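Local coordinates for hypothetical protein Atu0741 (Agrobacterium tumefaciens str. C58, PDB 1ZHV), which is of unknown function but carries two consecutive ACT-type domains, a class that in many other proteins binds small regulatory ligands such as amino acids, at residues 13-18 / 44-49; 25-30 / 50-55; 62-67 / 103-108. One frame throughout, in Å; residues are numbered along the deposited sequence.

Contact 1 (13-18 / 44-49); sequences YGIARL and SIVCLI
The carbonyl oxygen of Ile45 is the best-held polar atom, gripped by one strong hydrogen bond and one weaker CH contact. Ala16 N reaches Ile45 O at 2.7 Å with an N-H...O angle of 169°, lying in the carbonyl plane, while Ile15 CA offers its hydrogen to the same oxygen from 3.6 Å. The return bond, Ile45 N to Ala16 O at 3.0 Å, completes this hydrogen-bonded pair. Gly14 and Cys47 form the next one, with Gly14 N to Cys47 O sound and Cys47 N to Gly14 O weak. The non-hydrogen-bonded pair Ile15-Val46 lies between them, and this alternation, with strand directions 153° apart, marks an antiparallel ladder in the N-terminal, ACT-clan region.

The Ile15 and Val46 side chains run alongside each other in the same direction, and Ile15 CD1 meets Val46 CG2 at 3.3 Å, tighter than ordinary van der Waals contact; chi2 of -62° folds that methyl onto its neighbour. Ile45, on the other face, crosses the Leu18 side chain at a slant, Leu18 CD2 lying 4.1 Å from Ile45 CD1. At the Tyr13 end, Leu48 CD2 sits over one face of the phenol ring, 3.7 Å from its centroid, a CH-pi contact displaced toward the rim. The ring's hydroxyl is held by Phe33 N.

The ladder is interior to the larger sheet: strand 57-67 bonds along the other edge of 13-18, strand 35-38 flanks 43-48, Phe94 and Leu105 from strands 94-97 and 102-107 cover the Ile15 and Val46 side, and Pro25 touches Ile45 on the reverse.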
ATOM      1  N   TYR A  13      -3.933   0.764   7.677  1.00 10.78           N
ATOM      2  CA  TYR A  13      -3.146  -0.454   7.556  1.00  9.87           C
ATOM      3  C   TYR A  13      -1.884  -0.480   8.407  1.00  9.59           C
ATOM      4  O   TYR A  13      -1.385   0.553   8.855  1.00 10.58           O
ATOM      5  CB  TYR A  13      -2.764  -0.694   6.092  1.00  9.33           C
ATOM      6  CG  TYR A  13      -3.923  -1.154   5.251  1.00  7.62           C
ATOM      7  CD1 TYR A  13      -4.849  -0.242   4.743  1.00  9.21           C
ATOM      8  CD2 TYR A  13      -4.147  -2.510   5.032  1.00 10.36           C
ATOM      9  CE1 TYR A  13      -5.974  -0.678   4.047  1.00 10.10           C
ATOM     10  CE2 TYR A  13      -5.265  -2.951   4.340  1.00  9.53           C
ATOM     11  CZ  TYR A  13      -6.175  -2.032   3.854  1.00 11.82           C
ATOM     12  OH  TYR A  13      -7.297  -2.477   3.204  1.00 12.07           O
ATOM     13  N   GLY A  14      -1.377  -1.687   8.633  1.00 10.08           N
ATOM     14  CA  GLY A  14      -0.164  -1.845   9.409  1.00 10.16           C
ATOM     15  C   GLY A  14       0.664  -2.960   8.806  1.00  8.40           C
ATOM     16  O   GLY A  14       0.126  -3.813   8.100  1.00  8.25           O
ATOM     17  N   ILE A  15       1.968  -2.942   9.070  1.00  8.95           N
ATOM     18  CA  ILE A  15       2.878  -3.969   8.571  1.00  9.58           C
ATOM     19  C   ILE A  15       3.357  -4.768   9.778  1.00  9.19           C
ATOM     20  O   ILE A  15       4.149  -4.271  10.584  1.00  9.98           O
ATOM     21  CB  ILE A  15       4.123  -3.358   7.905  1.00 10.40           C
ATOM     22  CG1 ILE A  15       3.730  -2.187   7.000  1.00 15.37           C
ATOM     23  CG2 ILE A  15       4.856  -4.433   7.121  1.00 13.47           C
ATOM     24  CD1 ILE A  15       2.828  -2.546   5.870  1.00 18.63           C
ATOM     25  N   ALA A  16       2.873  -5.995   9.908  1.00  7.84           N
ATOM     26  CA  ALA A  16       3.273  -6.822  11.035  1.00  9.73           C
ATOM     27  C   ALA A  16       4.461  -7.711  10.731  1.00 10.62           C
ATOM     28  O   ALA A  16       4.660  -8.135   9.594  1.00  9.39           O
ATOM     29  CB  ALA A  16       2.100  -7.672  11.506  1.00 10.44           C
ATOM     30  N   ARG A  17       5.278  -7.979  11.745  1.00 10.28           N
ATOM     31  CA  ARG A  17       6.405  -8.868  11.534  1.00 11.77           C
ATOM     32  C   ARG A  17       6.295 -10.063  12.468  1.00 11.62           C
ATOM     33  O   ARG A  17       6.256  -9.910  13.689  1.00 12.33           O
ATOM     34  CB  ARG A  17       7.758  -8.182  11.744  1.00 14.25           C
ATOM     35  CG  ARG A  17       8.871  -9.096  11.236  1.00 20.28           C
ATOM     36  CD  ARG A  17      10.285  -8.795  11.676  1.00 24.25           C
ATOM     37  NE  ARG A  17      11.151  -9.864  11.174  1.00 28.16           N
ATOM     38  CZ  ARG A  17      12.469  -9.926  11.338  1.00 30.76           C
ATOM     39  NH1 ARG A  17      13.109  -8.972  12.001  1.00 32.32           N
ATOM     40  NH2 ARG A  17      13.151 -10.947  10.831  1.00 32.03           N
ATOM     41  N   LEU A  18       6.241 -11.252  11.872  1.00 10.41           N
ATOM     42  CA  LEU A  18       6.135 -12.511  12.610  1.00 13.60           C
ATOM     43  C   LEU A  18       7.368 -13.358  12.353  1.00 13.35           C
ATOM     44  O   LEU A  18       8.181 -13.022  11.492  1.00 15.89           O
ATOM     45  CB  LEU A  18       4.905 -13.302  12.158  1.00 12.67           C
ATOM     46  CG  LEU A  18       3.562 -12.844  12.723  1.00 15.19           C
ATOM     47  CD1 LEU A  18       3.278 -11.491  12.125  1.00 16.77           C
ATOM     48  CD2 LEU A  18       2.421 -13.827  12.407  1.00 15.31           C
ATOM     49  N   SER A  44       6.079 -11.477   6.901  1.00  8.58           N
ATOM     50  CA  SER A  44       5.556 -10.117   6.915  1.00  7.79           C
ATOM     51  C   SER A  44       4.088 -10.111   6.525  1.00  9.61           C
ATOM     52  O   SER A  44       3.703 -10.774   5.574  1.00  8.88           O
ATOM     53  CB  SER A  44       6.374  -9.269   5.936  1.00  8.39           C
ATOM     54  OG  SER A  44       5.914  -7.935   5.876  1.00  8.47           O
ATOM     55  N   ILE A  45       3.271  -9.363   7.259  1.00  7.16           N
ATOM     56  CA  ILE A  45       1.845  -9.299   6.958  1.00  7.57           C
ATOM     57  C   ILE A  45       1.291  -7.882   6.932  1.00  6.98           C
ATOM     58  O   ILE A  45       1.368  -7.154   7.920  1.00  6.98           O
ATOM     59  CB  ILE A  45       1.022 -10.121   7.982  1.00  7.69           C
ATOM     60  CG1 ILE A  45       1.435 -11.596   7.906  1.00 10.37           C
ATOM     61  CG2 ILE A  45      -0.476  -9.940   7.722  1.00  9.83           C
ATOM     62  CD1 ILE A  45       0.782 -12.481   8.948  1.00 14.03           C
ATOM     63  N   VAL A  46       0.740  -7.488   5.789  1.00  6.69           N
ATOM     64  CA  VAL A  46       0.113  -6.182   5.668  1.00  7.66           C
ATOM     65  C   VAL A  46      -1.387  -6.438   5.673  1.00  8.22           C
ATOM     66  O   VAL A  46      -1.879  -7.256   4.900  1.00  7.75           O
ATOM     67  CB  VAL A  46       0.468  -5.483   4.344  1.00  8.18           C
ATOM     68  CG1 VAL A  46      -0.264  -4.145   4.247  1.00  6.55           C
ATOM     69  CG2 VAL A  46       1.969  -5.285   4.253  1.00  9.02           C
ATOM     70  N   CYS A  47      -2.109  -5.760   6.557  1.00  6.28           N
ATOM     71  CA  CYS A  47      -3.558  -5.904   6.626  1.00  8.34           C
ATOM     72  C   CYS A  47      -4.118  -4.790   7.489  1.00  9.48           C
ATOM     73  O   CYS A  47      -3.366  -3.996   8.053  1.00  8.26           O
ATOM     74  CB  CYS A  47      -3.949  -7.272   7.203  1.00  9.81           C
ATOM     75  SG  CYS A  47      -3.551  -7.561   8.940  1.00  9.89           S
ATOM     76  N   LEU A  48      -5.440  -4.719   7.578  1.00 10.37           N
ATOM     77  CA  LEU A  48      -6.073  -3.689   8.388  1.00 10.97           C
ATOM     78  C   LEU A  48      -5.566  -3.799   9.821  1.00 11.98           C
ATOM     79  O   LEU A  48      -5.553  -4.882  10.406  1.00 10.25           O
ATOM     80  CB  LEU A  48      -7.595  -3.840   8.327  1.00 10.76           C
ATOM     81  CG  LEU A  48      -8.201  -3.454   6.973  1.00 12.44           C
ATOM     82  CD1 LEU A  48      -9.672  -3.828   6.921  1.00 13.06           C
ATOM     83  CD2 LEU A  48      -8.025  -1.958   6.757  1.00 13.34           C
ATOM     84  N   ILE A  49      -5.126  -2.668  10.367  1.00 12.82           N
ATOM     85  CA  ILE A  49      -4.594  -2.598  11.724  1.00 15.26           C
ATOM     86  C   ILE A  49      -5.519  -3.223  12.761  1.00 16.07           C
ATOM     87  O   ILE A  49      -5.059  -3.811  13.740  1.00 16.20           O
ATOM     88  CB  ILE A  49      -4.332  -1.137  12.139  1.00 17.23           C
ATOM     89  CG1 ILE A  49      -3.323  -0.499  11.183  1.00 15.86           C
ATOM     90  CG2 ILE A  49      -3.812  -1.086  13.563  1.00 18.86           C
ATOM     91  CD1 ILE A  49      -2.939   0.936  11.554  1.00 18.48           C
TER

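Contact 2 (25-30 / 50-55); sequences PAWADG and DRIPQD
A type I beta turn at 25-28, closed by Ala28 N to Pro25 O, meets the loop that leaves strand 43-48; the contact ties two surface loops of the N-terminal ACT-like domain to each other. Its tight part is built on Trp27 and Arg51. Pro53 CD lies over one face of the indole, 3.5 Å from the centroid of the five-membered ring and only 13° off the normal, a well-centred CH-pi contact. Pro25 CG, from the turn itself, rests 3.4 Å above the opposite face nearer the rim, so two prolines sandwich the indole. A chi1 of 55° wedges Trp27 CG between its own N and C, a sterically costly choice, and the ring stands against the second loop. Ile52 CG1 adds a lighter touch to Trp27 CZ3 at 4.0 Å. Arg51, bent at chi2 and chi3, is held just as firmly by consecutive carbonyls of the turn, both close to its guanidinium plane: NE bonds to Trp27 O at 2.8 Å, NH2 to Ala28 O at 2.9 Å and a nearly straight 176°, and NH1 goes on to Gly31 O.

The solvent side is looser. Exposed Asp29 keeps its OD1 5.6 Å from Arg51 NH2, too far for a salt bridge, though its charge could still favour the arginine electrostatically. Gly30, also exposed, settles its CA over the guanidinium centre of Arg51, 3.5 Å above the plane.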
ATOM      1  N   PRO A  25      -1.155 -16.618  10.640  1.00 13.14           N
ATOM      2  CA  PRO A  25      -2.165 -16.433  11.684  1.00 12.70           C
ATOM      3  C   PRO A  25      -3.578 -16.320  11.129  1.00 12.39           C
ATOM      4  O   PRO A  25      -3.780 -15.908   9.983  1.00 13.07           O
ATOM      5  CB  PRO A  25      -1.705 -15.154  12.381  1.00 13.55           C
ATOM      6  CG  PRO A  25      -1.110 -14.372  11.248  1.00 15.49           C
ATOM      7  CD  PRO A  25      -0.288 -15.429  10.537  1.00 12.39           C
ATOM      8  N   ALA A  26      -4.552 -16.690  11.957  1.00 13.26           N
ATOM      9  CA  ALA A  26      -5.953 -16.651  11.568  1.00 14.63           C
ATOM     10  C   ALA A  26      -6.446 -15.234  11.313  1.00 14.17           C
ATOM     11  O   ALA A  26      -7.420 -15.035  10.594  1.00 14.82           O
ATOM     12  CB  ALA A  26      -6.807 -17.306  12.646  1.00 16.79           C
ATOM     13  N   TRP A  27      -5.773 -14.251  11.903  1.00 12.38           N
ATOM     14  CA  TRP A  27      -6.179 -12.861  11.737  1.00 12.42           C
ATOM     15  C   TRP A  27      -5.632 -12.188  10.483  1.00 12.12           C
ATOM     16  O   TRP A  27      -6.030 -11.072  10.159  1.00 13.16           O
ATOM     17  CB  TRP A  27      -5.760 -12.033  12.959  1.00 11.25           C
ATOM     18  CG  TRP A  27      -4.298 -12.106  13.302  1.00 11.40           C
ATOM     19  CD1 TRP A  27      -3.724 -12.867  14.276  1.00 10.89           C
ATOM     20  CD2 TRP A  27      -3.229 -11.382  12.678  1.00 11.06           C
ATOM     21  NE1 TRP A  27      -2.365 -12.663  14.305  1.00 11.48           N
ATOM     22  CE2 TRP A  27      -2.033 -11.756  13.334  1.00 11.13           C
ATOM     23  CE3 TRP A  27      -3.164 -10.453  11.627  1.00 10.80           C
ATOM     24  CZ2 TRP A  27      -0.783 -11.233  12.976  1.00 11.60           C
ATOM     25  CZ3 TRP A  27      -1.923  -9.936  11.270  1.00 12.06           C
ATOM     26  CH2 TRP A  27      -0.749 -10.327  11.945  1.00 12.08           C
ATOM     27  N   ALA A  28      -4.731 -12.862   9.777  1.00 13.30           N
ATOM     28  CA  ALA A  28      -4.113 -12.280   8.589  1.00 15.55           C
ATOM     29  C   ALA A  28      -5.062 -12.048   7.424  1.00 17.42           C
ATOM     30  O   ALA A  28      -5.211 -10.919   6.949  1.00 16.18           O
ATOM     31  CB  ALA A  28      -2.944 -13.143   8.135  1.00 14.01           C
ATOM     32  N   ASP A  29      -5.697 -13.114   6.957  1.00 20.24           N
ATOM     33  CA  ASP A  29      -6.610 -12.995   5.836  1.00 26.53           C
ATOM     34  C   ASP A  29      -7.983 -12.541   6.317  1.00 27.78           C
ATOM     35  O   ASP A  29      -8.542 -13.089   7.271  1.00 30.68           O
ATOM     36  CB  ASP A  29      -6.705 -14.332   5.098  1.00 29.85           C
ATOM     37  CG  ASP A  29      -7.212 -14.175   3.683  1.00 33.48           C
ATOM     38  OD1 ASP A  29      -7.926 -13.185   3.418  1.00 36.45           O
ATOM     39  OD2 ASP A  29      -6.911 -15.043   2.838  1.00 36.39           O
ATOM     40  N   GLY A  30      -8.523 -11.535   5.645  1.00 28.87           N
ATOM     41  CA  GLY A  30      -9.827 -11.013   6.001  1.00 24.89           C
ATOM     42  C   GLY A  30     -10.217 -10.031   4.924  1.00 23.23           C
ATOM     43  O   GLY A  30      -9.795 -10.165   3.773  1.00 23.85           O
ATOM     44  N   ASP A  50      -6.820  -3.088  12.538  1.00 17.24           N
ATOM     45  CA  ASP A  50      -7.820  -3.628  13.453  1.00 18.60           C
ATOM     46  C   ASP A  50      -7.623  -5.110  13.750  1.00 17.83           C
ATOM     47  O   ASP A  50      -7.952  -5.577  14.842  1.00 17.75           O
ATOM     48  CB  ASP A  50      -9.224  -3.420  12.884  1.00 21.82           C
ATOM     49  CG  ASP A  50      -9.543  -1.961  12.641  1.00 26.17           C
ATOM     50  OD1 ASP A  50      -9.324  -1.143  13.560  1.00 29.36           O
ATOM     51  OD2 ASP A  50     -10.028  -1.634  11.535  1.00 29.68           O
ATOM     52  N   ARG A  51      -7.090  -5.847  12.781  1.00 14.75           N
ATOM     53  CA  ARG A  51      -6.874  -7.282  12.948  1.00 14.35           C
ATOM     54  C   ARG A  51      -5.518  -7.664  13.530  1.00 13.71           C
ATOM     55  O   ARG A  51      -5.296  -8.827  13.858  1.00 13.34           O
ATOM     56  CB  ARG A  51      -7.050  -8.007  11.608  1.00 12.68           C
ATOM     57  CG  ARG A  51      -8.436  -7.895  11.003  1.00 14.54           C
ATOM     58  CD  ARG A  51      -8.776  -9.129  10.185  1.00 14.23           C
ATOM     59  NE  ARG A  51      -7.935  -9.307   9.002  1.00 15.04           N
ATOM     60  CZ  ARG A  51      -8.032  -8.582   7.889  1.00 16.43           C
ATOM     61  NH1 ARG A  51      -8.934  -7.614   7.797  1.00 15.01           N
ATOM     62  NH2 ARG A  51      -7.241  -8.842   6.857  1.00 15.23           N
ATOM     63  N   ILE A  52      -4.607  -6.705  13.648  1.00 14.07           N
ATOM     64  CA  ILE A  52      -3.282  -7.009  14.177  1.00 15.09           C
ATOM     65  C   ILE A  52      -3.290  -6.982  15.704  1.00 15.50           C
ATOM     66  O   ILE A  52      -3.590  -5.954  16.312  1.00 15.32           O
ATOM     67  CB  ILE A  52      -2.236  -6.016  13.639  1.00 15.35           C
ATOM     68  CG1 ILE A  52      -2.260  -6.033  12.106  1.00 17.01           C
ATOM     69  CG2 ILE A  52      -0.848  -6.396  14.141  1.00 20.61           C
ATOM     70  CD1 ILE A  52      -1.417  -4.956  11.452  1.00 21.42           C
ATOM     71  N   PRO A  53      -2.976  -8.128  16.339  1.00 16.63           N
ATOM     72  CA  PRO A  53      -2.935  -8.288  17.798  1.00 18.39           C
ATOM     73  C   PRO A  53      -1.857  -7.445  18.481  1.00 18.20           C
ATOM     74  O   PRO A  53      -0.891  -7.017  17.850  1.00 19.18           O
ATOM     75  CB  PRO A  53      -2.682  -9.786  17.975  1.00 18.47           C
ATOM     76  CG  PRO A  53      -3.282 -10.383  16.747  1.00 19.83           C
ATOM     77  CD  PRO A  53      -2.808  -9.433  15.678  1.00 18.26           C
ATOM     78  N   GLN A  54      -2.022  -7.239  19.786  1.00 20.07           N
ATOM     79  CA  GLN A  54      -1.087  -6.438  20.579  1.00 21.32           C
ATOM     80  C   GLN A  54       0.210  -7.165  20.944  1.00 21.35           C
ATOM     81  O   GLN A  54       1.140  -6.549  21.465  1.00 21.94           O
ATOM     82  CB  GLN A  54      -1.767  -5.968  21.867  1.00 24.35           C
ATOM     83  CG  GLN A  54      -2.973  -5.069  21.648  1.00 27.93           C
ATOM     84  CD  GLN A  54      -2.624  -3.800  20.877  1.00 30.12           C
ATOM     85  OE1 GLN A  54      -1.459  -3.550  20.564  1.00 31.98           O
ATOM     86  NE2 GLN A  54      -3.631  -2.995  20.571  1.00 30.50           N
ATOM     87  N   ASP A  55       0.267  -8.470  20.690  1.00 20.18           N
ATOM     88  CA  ASP A  55       1.459  -9.264  20.994  1.00 22.12           C
ATOM     89  C   ASP A  55       2.335  -9.443  19.750  1.00 20.63           C
ATOM     90  O   ASP A  55       3.267 -10.248  19.756  1.00 19.94           O
ATOM     91  CB  ASP A  55       1.049 -10.635  21.557  1.00 25.28           C
ATOM     92  CG  ASP A  55       0.419 -11.536  20.509  1.00 29.91           C
ATOM     93  OD1 ASP A  55      -0.219 -10.999  19.585  1.00 32.97           O
ATOM     94  OD2 ASP A  55       0.544 -12.780  20.616  1.00 32.89           O
TER

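Contact 3 (62-67 / 103-108); sequences WSCFKF and HLLVRS
Trp62 lies across the aliphatic and guanidinium parts of Arg107: Arg107 CG stands 3.9 Å from the centroid of the six-membered ring, 7° off its normal, and Trp62 CZ2 lies 3.4 Å above the centre of the guanidinium plane. Because the two planes are 45° apart, the overlap is oblique rather than a parallel stack. Asp59 fixes both groups, its OD1 accepting Trp62 NE1 and making a salt bridge with Arg107 NH1.

Behind this pair runs an antiparallel ladder with four backbone bonds. Ser63 N to Val106 O, 2.8 Å and 174°, is nearly collinear with the carbonyl; Phe65 and Leu104 repeat the hydrogen-bonded pairing. Just past the ladder, Ser63 OG and Ser108 OG are hydrogen-bonded at 2.8 Å, joining the strand to the turn after 107.

At the far end the His103 imidazole has Lys66 over one face, with Lys66 CB 3.4 Å from His103 CE1, while Cys64 SG lies at its edge. His103 ND1 donates a weak bond to Cys64 SG at 3.6 Å, and Phe33 stacks on the same ring. On the face opposite Cys64 and His103, the Leu104 side chain meets the edge of the Phe67 ring, Leu104 CB to Phe67 CE1 at 3.8 Å.

These are central strands of the ACT domain's beta-alpha-beta-beta-alpha-beta order. Helix 78-87 covers Phe67 and Leu104, helix 111-120 covers Ser63, Phe65 and Val106, and on the reverse face Cys64 and Leu105 meet Tyr13 of strand 13-18; strand 94-97 continues the sheet beyond 102-107.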
ATOM      1  N   TRP A  62      -0.611   3.185   8.170  1.00 10.87           N
ATOM      2  CA  TRP A  62      -0.421   3.274   6.725  1.00 11.32           C
ATOM      3  C   TRP A  62      -1.729   3.357   5.950  1.00 11.70           C
ATOM      4  O   TRP A  62      -2.773   2.882   6.401  1.00 11.98           O
ATOM      5  CB  TRP A  62       0.381   2.074   6.209  1.00  8.21           C
ATOM      6  CG  TRP A  62       1.764   1.983   6.755  1.00  9.26           C
ATOM      7  CD1 TRP A  62       2.128   1.614   8.019  1.00  8.48           C
ATOM      8  CD2 TRP A  62       2.977   2.266   6.054  1.00  9.56           C
ATOM      9  NE1 TRP A  62       3.495   1.650   8.148  1.00  9.77           N
ATOM     10  CE2 TRP A  62       4.043   2.048   6.957  1.00 10.37           C
ATOM     11  CE3 TRP A  62       3.269   2.686   4.748  1.00 11.14           C
ATOM     12  CZ2 TRP A  62       5.379   2.234   6.596  1.00  9.33           C
ATOM     13  CZ3 TRP A  62       4.598   2.871   4.389  1.00  8.36           C
ATOM     14  CH2 TRP A  62       5.638   2.644   5.310  1.00 10.55           C
ATOM     15  N   SER A  63      -1.652   3.967   4.771  1.00 11.61           N
ATOM     16  CA  SER A  63      -2.792   4.123   3.870  1.00  9.96           C
ATOM     17  C   SER A  63      -2.416   3.405   2.579  1.00 10.12           C
ATOM     18  O   SER A  63      -1.252   3.429   2.169  1.00  9.52           O
ATOM     19  CB  SER A  63      -3.063   5.603   3.587  1.00 12.04           C
ATOM     20  OG  SER A  63      -3.453   6.282   4.771  1.00 11.14           O
ATOM     21  N   CYS A  64      -3.402   2.785   1.938  1.00 10.06           N
ATOM     22  CA  CYS A  64      -3.167   2.017   0.722  1.00 11.01           C
ATOM     23  C   CYS A  64      -3.860   2.555  -0.525  1.00 11.08           C
ATOM     24  O   CYS A  64      -4.996   3.032  -0.465  1.00 10.96           O
ATOM     25  CB  CYS A  64      -3.601   0.570   0.968  1.00 11.23           C
ATOM     26  SG  CYS A  64      -3.165  -0.599  -0.327  1.00 11.32           S
ATOM     27  N   PHE A  65      -3.155   2.466  -1.651  1.00 10.51           N
ATOM     28  CA  PHE A  65      -3.662   2.899  -2.957  1.00 10.91           C
ATOM     29  C   PHE A  65      -3.523   1.755  -3.944  1.00 10.56           C
ATOM     30  O   PHE A  65      -2.538   1.020  -3.918  1.00 10.10           O
ATOM     31  CB  PHE A  65      -2.854   4.065  -3.536  1.00 10.70           C
ATOM     32  CG  PHE A  65      -3.084   5.373  -2.857  1.00 12.43           C
ATOM     33  CD1 PHE A  65      -2.355   5.721  -1.729  1.00 13.38           C
ATOM     34  CD2 PHE A  65      -4.014   6.275  -3.367  1.00 13.08           C
ATOM     35  CE1 PHE A  65      -2.541   6.959  -1.116  1.00 14.21           C
ATOM     36  CE2 PHE A  65      -4.209   7.514  -2.762  1.00 12.91           C
ATOM     37  CZ  PHE A  65      -3.473   7.857  -1.638  1.00 15.08           C
ATOM     38  N   LYS A  66      -4.502   1.622  -4.829  1.00  9.71           N
ATOM     39  CA  LYS A  66      -4.451   0.596  -5.856  1.00  9.38           C
ATOM     40  C   LYS A  66      -4.135   1.270  -7.186  1.00 10.12           C
ATOM     41  O   LYS A  66      -4.700   2.321  -7.495  1.00  9.61           O
ATOM     42  CB  LYS A  66      -5.803  -0.109  -5.973  1.00 10.08           C
ATOM     43  CG  LYS A  66      -5.850  -1.164  -7.073  1.00 12.15           C
ATOM     44  CD  LYS A  66      -7.248  -1.740  -7.199  1.00 15.93           C
ATOM     45  CE  LYS A  66      -8.155  -0.793  -7.956  1.00 20.77           C
ATOM     46  NZ  LYS A  66      -7.749  -0.702  -9.387  1.00 25.28           N
ATOM     47  N   PHE A  67      -3.208   0.697  -7.954  1.00  9.01           N
ATOM     48  CA  PHE A  67      -2.903   1.232  -9.283  1.00 11.20           C
ATOM     49  C   PHE A  67      -4.084   0.708 -10.108  1.00 13.68           C
ATOM     50  O   PHE A  67      -4.312  -0.504 -10.166  1.00 13.36           O
ATOM     51  CB  PHE A  67      -1.597   0.652  -9.839  1.00  9.42           C
ATOM     52  CG  PHE A  67      -0.343   1.289  -9.291  1.00 11.27           C
ATOM     53  CD1 PHE A  67      -0.149   1.442  -7.924  1.00 12.35           C
ATOM     54  CD2 PHE A  67       0.677   1.678 -10.154  1.00 10.08           C
ATOM     55  CE1 PHE A  67       1.045   1.967  -7.429  1.00 12.30           C
ATOM     56  CE2 PHE A  67       1.869   2.203  -9.672  1.00 12.51           C
ATOM     57  CZ  PHE A  67       2.057   2.348  -8.304  1.00 11.69           C
ATOM     58  N   HIS A 103      -0.025  -2.222  -5.777  1.00  8.02           N
ATOM     59  CA  HIS A 103      -0.646  -1.457  -4.709  1.00  8.59           C
ATOM     60  C   HIS A 103       0.507  -0.710  -4.054  1.00  7.86           C
ATOM     61  O   HIS A 103       1.646  -1.178  -4.060  1.00  6.53           O
ATOM     62  CB  HIS A 103      -1.344  -2.356  -3.687  1.00  8.97           C
ATOM     63  CG  HIS A 103      -2.738  -2.738  -4.079  1.00  8.36           C
ATOM     64  ND1 HIS A 103      -3.859  -2.219  -3.467  1.00 12.28           N
ATOM     65  CD2 HIS A 103      -3.187  -3.603  -5.015  1.00  7.35           C
ATOM     66  CE1 HIS A 103      -4.941  -2.757  -4.007  1.00 10.03           C
ATOM     67  NE2 HIS A 103      -4.559  -3.599  -4.948  1.00 11.96           N
ATOM     68  N   LEU A 104       0.215   0.464  -3.513  1.00  6.74           N
ATOM     69  CA  LEU A 104       1.224   1.292  -2.866  1.00  8.34           C
ATOM     70  C   LEU A 104       0.720   1.745  -1.513  1.00  8.65           C
ATOM     71  O   LEU A 104      -0.427   2.162  -1.392  1.00  7.25           O
ATOM     72  CB  LEU A 104       1.503   2.545  -3.715  1.00  9.79           C
ATOM     73  CG  LEU A 104       2.191   3.706  -2.981  1.00 11.68           C
ATOM     74  CD1 LEU A 104       3.653   3.371  -2.794  1.00 11.62           C
ATOM     75  CD2 LEU A 104       2.043   5.004  -3.757  1.00 10.51           C
ATOM     76  N   LEU A 105       1.561   1.647  -0.493  1.00  7.35           N
ATOM     77  CA  LEU A 105       1.174   2.147   0.811  1.00  7.11           C
ATOM     78  C   LEU A 105       2.175   3.219   1.224  1.00  7.97           C
ATOM     79  O   LEU A 105       3.363   3.137   0.913  1.00  7.61           O
ATOM     80  CB  LEU A 105       1.142   1.029   1.863  1.00  9.31           C
ATOM     81  CG  LEU A 105       0.062  -0.042   1.681  1.00  6.85           C
ATOM     82  CD1 LEU A 105       0.663  -1.244   0.970  1.00  8.79           C
ATOM     83  CD2 LEU A 105      -0.511  -0.460   3.035  1.00 10.28           C
ATOM     84  N   VAL A 106       1.666   4.248   1.885  1.00  8.15           N
ATOM     85  CA  VAL A 106       2.490   5.326   2.400  1.00  9.63           C
ATOM     86  C   VAL A 106       1.946   5.558   3.797  1.00  9.29           C
ATOM     87  O   VAL A 106       0.821   5.156   4.098  1.00  9.69           O
ATOM     88  CB  VAL A 106       2.356   6.641   1.578  1.00  9.81           C
ATOM     89  CG1 VAL A 106       2.888   6.424   0.162  1.00 10.85           C
ATOM     90  CG2 VAL A 106       0.911   7.105   1.550  1.00 11.25           C
ATOM     91  N   ARG A 107       2.739   6.183   4.659  1.00 11.47           N
ATOM     92  CA  ARG A 107       2.264   6.453   6.005  1.00 11.49           C
ATOM     93  C   ARG A 107       1.083   7.398   5.885  1.00 12.07           C
ATOM     94  O   ARG A 107       1.079   8.306   5.044  1.00 11.99           O
ATOM     95  CB  ARG A 107       3.380   7.065   6.853  1.00 13.81           C
ATOM     96  CG  ARG A 107       4.518   6.095   7.103  1.00 15.31           C
ATOM     97  CD  ARG A 107       5.606   6.681   7.990  1.00 18.80           C
ATOM     98  NE  ARG A 107       6.674   5.714   8.244  1.00 21.76           N
ATOM     99  CZ  ARG A 107       6.526   4.601   8.961  1.00 23.26           C
ATOM    100  NH1 ARG A 107       5.352   4.307   9.502  1.00 23.00           N
ATOM    101  NH2 ARG A 107       7.552   3.776   9.127  1.00 24.14           N
ATOM    102  N   SER A 108       0.074   7.181   6.717  1.00 11.04           N
ATOM    103  CA  SER A 108      -1.115   8.010   6.676  1.00 12.91           C
ATOM    104  C   SER A 108      -0.843   9.485   6.896  1.00 12.91           C
ATOM    105  O   SER A 108      -1.546  10.328   6.353  1.00 13.61           O
ATOM    106  CB  SER A 108      -2.136   7.502   7.689  1.00 13.59           C
ATOM    107  OG  SER A 108      -2.503   6.170   7.364  1.00 15.49           O
TER

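The three contacts run outward from the middle: the centres of contacts 3, 1 and 2 lie about 3, 11 and 17 Å from the centre of the chain. Contacts 1 and 3, centres about 13 Å apart, belong to one sheet: strands 13-18 and 57-67 are neighbours, Tyr13 N approaching Trp62 O at 2.7 Å in a probable hydrogen bond, so the sheet runs on from one family region into the other. Contact 2 packs against contact 1, centres about 8 Å apart, through Cys47 SG to Trp27 CZ3 at 3.7 Å. Contacts 2 and 3 do not touch; their nearest atoms are about 8 Å apart, leaving contact 1 as the bridge between them.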